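Side-chain contacts in malonyl CoA-acyl carrier protein transacylase (Bartonella henselae, PDB 3QAT), which probably catalyses transfer of the malonyl group from malonyl-CoA to acyl carrier protein, a step that supplies fatty acid biosynthesis: residues 233-238 with 268-273; 286-291 with 298-303. All blocks are in the same frame, centred on the assembly; numbering follows the deposited sequence.

Contact 1 of 2, residues 233-238 with 268-273; sequences PLIANV and EWISAN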
loop_
_atom_site.group_PDB
_atom_site.type_symbol
_atom_site.label_atom_id
_atom_site.label_comp_id
_atom_site.label_asym_id
_atom_site.label_seq_id
_atom_site.Cartn_x
_atom_site.Cartn_y
_atom_site.Cartn_z
ATOM N N PRO A 233 0.338 -4.327 16.478
ATOM C CA PRO A 233 -0.395 -3.149 16.033
ATOM C C PRO A 233 -0.104 -2.757 14.591
ATOM O O PRO A 233 1.005 -2.971 14.090
ATOM C CB PRO A 233 0.113 -2.030 16.960
ATOM C CG PRO A 233 0.685 -2.733 18.155
ATOM C CD PRO A 233 1.244 -4.014 17.616
ATOM N N LEU A 234 -1.121 -2.164 13.978
ATOM C CA LEU A 234 -0.963 -1.543 12.668
ATOM C C LEU A 234 -0.594 -0.062 12.816
ATOM O O LEU A 234 -1.308 0.696 13.505
ATOM C CB LEU A 234 -2.298 -1.663 11.940
ATOM C CG LEU A 234 -2.337 -0.971 10.565
ATOM C CD1 LEU A 234 -1.642 -1.822 9.493
ATOM C CD2 LEU A 234 -3.778 -0.604 10.164
ATOM N N ILE A 235 0.472 0.384 12.137
ATOM C CA ILE A 235 0.754 1.817 12.131
ATOM C C ILE A 235 -0.027 2.404 10.940
ATOM O O ILE A 235 0.414 2.313 9.794
ATOM C CB ILE A 235 2.262 2.129 11.992
ATOM C CG1 ILE A 235 3.100 1.287 12.956
ATOM C CG2 ILE A 235 2.510 3.655 12.194
ATOM C CD1 ILE A 235 2.667 1.366 14.454
ATOM N N ALA A 236 -1.203 2.948 11.215
ATOM C CA ALA A 236 -2.151 3.326 10.165
ATOM C C ALA A 236 -1.678 4.509 9.350
ATOM O O ALA A 236 -1.085 5.449 9.870
ATOM C CB ALA A 236 -3.548 3.611 10.754
ATOM N N ASN A 237 -1.988 4.479 8.053
ATOM C CA ASN A 237 -1.606 5.554 7.142
ATOM C C ASN A 237 -2.139 6.935 7.565
ATOM O O ASN A 237 -1.500 7.948 7.276
ATOM C CB ASN A 237 -2.176 5.301 5.720
ATOM C CG ASN A 237 -1.514 4.172 4.945
ATOM O OD1 ASN A 237 -2.013 3.851 3.873
ATOM N ND2 ASN A 237 -0.384 3.639 5.397
ATOM N N VAL A 238 -3.306 6.968 8.240
ATOM C CA VAL A 238 -3.999 8.214 8.559
ATOM C C VAL A 238 -3.512 8.774 9.896
ATOM O O VAL A 238 -3.393 9.991 10.056
ATOM C CB VAL A 238 -5.549 7.983 8.583
ATOM C CG1 VAL A 238 -6.321 9.130 9.260
ATOM C CG2 VAL A 238 -6.025 7.792 7.138
ATOM N N GLU A 268 9.521 7.146 9.918
ATOM C CA GLU A 268 10.194 7.905 10.984
ATOM C C GLU A 268 9.710 7.446 12.364
ATOM O O GLU A 268 10.539 7.271 13.269
ATOM C CB GLU A 268 10.020 9.411 10.794
ATOM C CG GLU A 268 10.832 9.938 9.599
ATOM C CD GLU A 268 10.606 11.412 9.285
ATOM O OE1 GLU A 268 9.663 12.015 9.827
ATOM O OE2 GLU A 268 11.374 11.975 8.479
ATOM N N TRP A 269 8.396 7.280 12.533
ATOM C CA TRP A 269 7.858 6.799 13.805
ATOM C C TRP A 269 8.393 5.404 14.145
ATOM O O TRP A 269 8.904 5.158 15.245
ATOM C CB TRP A 269 6.320 6.811 13.847
ATOM C CG TRP A 269 5.850 6.522 15.256
ATOM C CD1 TRP A 269 5.661 7.434 16.242
ATOM C CD2 TRP A 269 5.594 5.232 15.836
ATOM N NE1 TRP A 269 5.266 6.804 17.405
ATOM C CE2 TRP A 269 5.221 5.452 17.188
ATOM C CE3 TRP A 269 5.631 3.916 15.348
ATOM C CZ2 TRP A 269 4.909 4.405 18.069
ATOM C CZ3 TRP A 269 5.307 2.865 16.225
ATOM C CH2 TRP A 269 4.975 3.123 17.586
ATOM N N ILE A 270 8.266 4.475 13.204
ATOM C CA ILE A 270 8.743 3.114 13.458
ATOM C C ILE A 270 10.219 3.085 13.875
ATOM O O ILE A 270 10.580 2.405 14.838
ATOM C CB ILE A 270 8.448 2.176 12.251
ATOM C CG1 ILE A 270 6.940 1.929 12.109
ATOM C CG2 ILE A 270 9.156 0.837 12.410
ATOM C CD1 ILE A 270 6.568 1.240 10.761
ATOM N N SER A 271 11.059 3.840 13.169
ATOM C CA SER A 271 12.500 3.859 13.419
ATOM C C SER A 271 12.850 4.435 14.782
ATOM O O SER A 271 13.882 4.067 15.353
ATOM C CB SER A 271 13.213 4.678 12.338
ATOM O OG SER A 271 12.951 4.072 11.082
ATOM N N ALA A 272 11.991 5.325 15.284
ATOM C CA ALA A 272 12.209 5.984 16.590
ATOM C C ALA A 272 11.595 5.211 17.755
ATOM O O ALA A 272 11.826 5.547 18.920
ATOM C CB ALA A 272 11.651 7.391 16.560
ATOM N N ASN A 273 10.804 4.182 17.463
ATOM C CA ASN A 273 10.066 3.505 18.514
ATOM C C ASN A 273 10.397 2.021 18.608
ATOM O O ASN A 273 9.514 1.171 18.727
ATOM C CB ASN A 273 8.557 3.794 18.426
ATOM C CG ASN A 273 8.223 5.246 18.784
ATOM O OD1 ASN A 273 7.921 5.555 19.952
ATOM N ND2 ASN A 273 8.341 6.147 17.812
#

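Contact 2 of 2, residues 286-291 with 298-303; sequences VLTGLA and IKALTV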
loop_
_atom_site.group_PDB
_atom_site.type_symbol
_atom_site.label_atom_id
_atom_site.label_comp_id
_atom_site.label_asym_id
_atom_site.label_seq_id
_atom_site.Cartn_x
_atom_site.Cartn_y
_atom_site.Cartn_z
ATOM N N VAL A 286 10.072 -1.222 -3.860
ATOM C CA VAL A 286 9.641 0.176 -3.795
ATOM C C VAL A 286 9.718 0.763 -2.367
ATOM O O VAL A 286 10.331 1.828 -2.167
ATOM C CB VAL A 286 8.220 0.369 -4.364
ATOM C CG1 VAL A 286 7.779 1.842 -4.208
ATOM C CG2 VAL A 286 8.214 -0.037 -5.841
ATOM N N LEU A 287 9.146 0.060 -1.384
ATOM C CA LEU A 287 9.184 0.606 -0.016
ATOM C C LEU A 287 10.592 0.637 0.537
ATOM O O LEU A 287 10.944 1.558 1.305
ATOM C CB LEU A 287 8.252 -0.162 0.945
ATOM C CG LEU A 287 6.786 -0.172 0.509
ATOM C CD1 LEU A 287 5.962 -0.947 1.559
ATOM C CD2 LEU A 287 6.240 1.260 0.353
ATOM N N THR A 288 11.403 -0.355 0.169
ATOM C CA THR A 288 12.800 -0.417 0.612
ATOM C C THR A 288 13.582 0.795 0.092
ATOM O O THR A 288 14.388 1.392 0.839
ATOM C CB THR A 288 13.403 -1.769 0.186
ATOM O OG1 THR A 288 12.705 -2.820 0.867
ATOM C CG2 THR A 288 14.912 -1.855 0.537
ATOM N N GLY A 289 13.327 1.176 -1.163
ATOM C CA GLY A 289 13.945 2.383 -1.759
ATOM C C GLY A 289 13.585 3.635 -0.959
ATOM O O GLY A 289 14.462 4.453 -0.635
ATOM N N LEU A 290 12.314 3.757 -0.587
ATOM C CA LEU A 290 11.868 4.885 0.224
ATOM C C LEU A 290 12.514 4.876 1.618
ATOM O O LEU A 290 12.952 5.919 2.089
ATOM C CB LEU A 290 10.345 4.911 0.359
ATOM C CG LEU A 290 9.532 5.101 -0.916
ATOM C CD1 LEU A 290 8.036 4.952 -0.660
ATOM C CD2 LEU A 290 9.821 6.497 -1.514
ATOM N N ALA A 291 12.544 3.705 2.255
ATOM C CA ALA A 291 13.062 3.605 3.646
ATOM C C ALA A 291 14.502 4.086 3.700
ATOM O O ALA A 291 14.879 4.831 4.617
ATOM C CB ALA A 291 12.957 2.179 4.201
ATOM N N ILE A 298 18.796 2.700 9.398
ATOM C CA ILE A 298 18.016 1.463 9.528
ATOM C C ILE A 298 18.426 0.453 8.459
ATOM O O ILE A 298 18.905 0.818 7.386
ATOM C CB ILE A 298 16.489 1.709 9.450
ATOM C CG1 ILE A 298 16.180 2.614 8.265
ATOM C CG2 ILE A 298 15.966 2.263 10.784
ATOM C CD1 ILE A 298 14.732 2.690 7.866
ATOM N N LYS A 299 18.262 -0.819 8.768
ATOM C CA LYS A 299 18.473 -1.866 7.784
ATOM C C LYS A 299 17.110 -2.064 7.131
ATOM O O LYS A 299 16.111 -2.257 7.828
ATOM C CB LYS A 299 18.927 -3.158 8.459
ATOM N N ALA A 300 17.082 -1.966 5.812
ATOM C CA ALA A 300 15.846 -2.163 5.043
ATOM C C ALA A 300 16.079 -3.330 4.073
ATOM O O ALA A 300 17.025 -3.310 3.263
ATOM C CB ALA A 300 15.505 -0.910 4.302
ATOM N N LEU A 301 15.215 -4.342 4.159
ATOM C CA LEU A 301 15.415 -5.588 3.427
ATOM C C LEU A 301 14.152 -5.991 2.709
ATOM O O LEU A 301 13.066 -5.896 3.272
ATOM C CB LEU A 301 15.831 -6.731 4.376
ATOM C CG LEU A 301 17.147 -6.530 5.154
ATOM C CD1 LEU A 301 17.354 -7.686 6.091
ATOM C CD2 LEU A 301 18.326 -6.387 4.194
ATOM N N THR A 302 14.317 -6.454 1.474
ATOM C CA THR A 302 13.195 -6.998 0.702
ATOM C C THR A 302 12.985 -8.490 1.026
ATOM O O THR A 302 13.943 -9.243 1.228
ATOM C CB THR A 302 13.390 -6.806 -0.818
ATOM O OG1 THR A 302 14.712 -7.203 -1.214
ATOM C CG2 THR A 302 13.185 -5.343 -1.205
ATOM N N VAL A 303 11.726 -8.919 1.036
ATOM C CA VAL A 303 11.377 -10.340 1.249
ATOM C C VAL A 303 10.377 -10.821 0.191
ATOM O O VAL A 303 9.151 -10.737 0.386
ATOM C CB VAL A 303 10.798 -10.583 2.663
ATOM C CG1 VAL A 303 10.825 -12.053 2.983
ATOM C CG2 VAL A 303 11.604 -9.807 3.730
#

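Contact 1 of 2, residues 233-238 with 268-273
I235, on the short strand 234-235, reaches the last turn of helix 263-272 and meets two consecutive residues there, W269 and I270, through the two carbons of its longer branch. The methyl CD1 goes to the indole and lies 3.5 Å from W269 CZ3, and W269 CE3 is next at 4.0 Å, so the touch falls on the six-membered ring. The methyl meets the ring plane obliquely, and the two side chains as a whole cross at about a right angle. CG1 serves I270 instead, with I270 CG1 at 4.0 Å. I235 can face both because CG1 stands beside its backbone N and CD1 then folds back (chi2 -53°) instead of extending the chain.

Just past the helix, N273 folds back on the last turn: its ND2 donates a nearly straight bond (2.8 Å, 173°) to W269 O. This lays the amide over the indole, and N273 ND2 sits 3.1 Å above one face of the W269 ring, offset toward its rim. F93 meets the indole edge-to-face, while P242 touches both I235 and W269.

Backbone bonds from P233 and I235 to V94 place 233-238 beside strand 93-96, at one end of the parallel sheet of the acyltransferase core. Farther along, N237 bonds to G96 O and S98 N, in what is probably the family's GxSxG nucleophile elbow. Across the interface itself no hydrogen bond forms. Attachment of the helix end to this edge therefore depends on carbon fitting carbon, while the polar bonds lie elsewhere, within the helix end and from 233-238 to neighbouring strands and loops.

Contact 2 of 2, residues 286-291 with 298-303
The flat groups that side chains of T288 and I298 meet here are peptide groups: T288 CG2 approaches the carbonyl of A300, 3.7 Å from A300 O, and I298 CD1 lies 3.9 Å from A291 O at the end of the contact. No ring, side-chain amide or carboxylate of either segment takes part. Between these points the packing is methyl on methyl, with A300 CB 3.9 Å from T288 CG2 and 4.0 Å from A291 CB. I298 adds its CD1, 4.1 Å from A291 CB.

T288 and T302 cross at about a right angle. T302 CG2 comes to 3.3 Å from T288 OG1, a close methyl-to-oxygen approach and not a hydrogen bond; that oxygen is bonded to E280. T302 directs its own hydroxyl to E308; its OG1 stands between backbone N and carbonyl carbon (chi1 47°), which turns the methyl toward the helix. R292 bonds to A300 O.

The helix runs antiparallel to the strand (174° between their directions), as expected of the crossover from strand 275-281 through helix 286-294 to strand 299-303 in this beta-alpha-beta unit. The axes of these short segments approach to 7.9 Å, close for a helix on a sheet and consistent with the small alanine and threonine side chains that face each other. With both hydroxyls bound to glutamates outside the interface, what remains between helix and edge strand is largely a seam of small methyl groups.

Contact 1 and contact 2 work on the same parallel sheet from its two outermost strands. Segment 233-238 is backbone-bonded to V94 of strand 93-96 at one end, and 298-303 includes the strand at the other. Contact 1 is the more buried, yet it joins less surface, through one isoleucine set against an indole and a second isoleucine. Contact 2, only partly buried, spreads a larger area over small residues along an aligned helix and strand. Neither has a hydrogen bond across it. The two meet where S271 OG packs 3.5 Å from I298 CG2, so helix 263-272, which serves contact 1, also borders the crossover unit of contact 2.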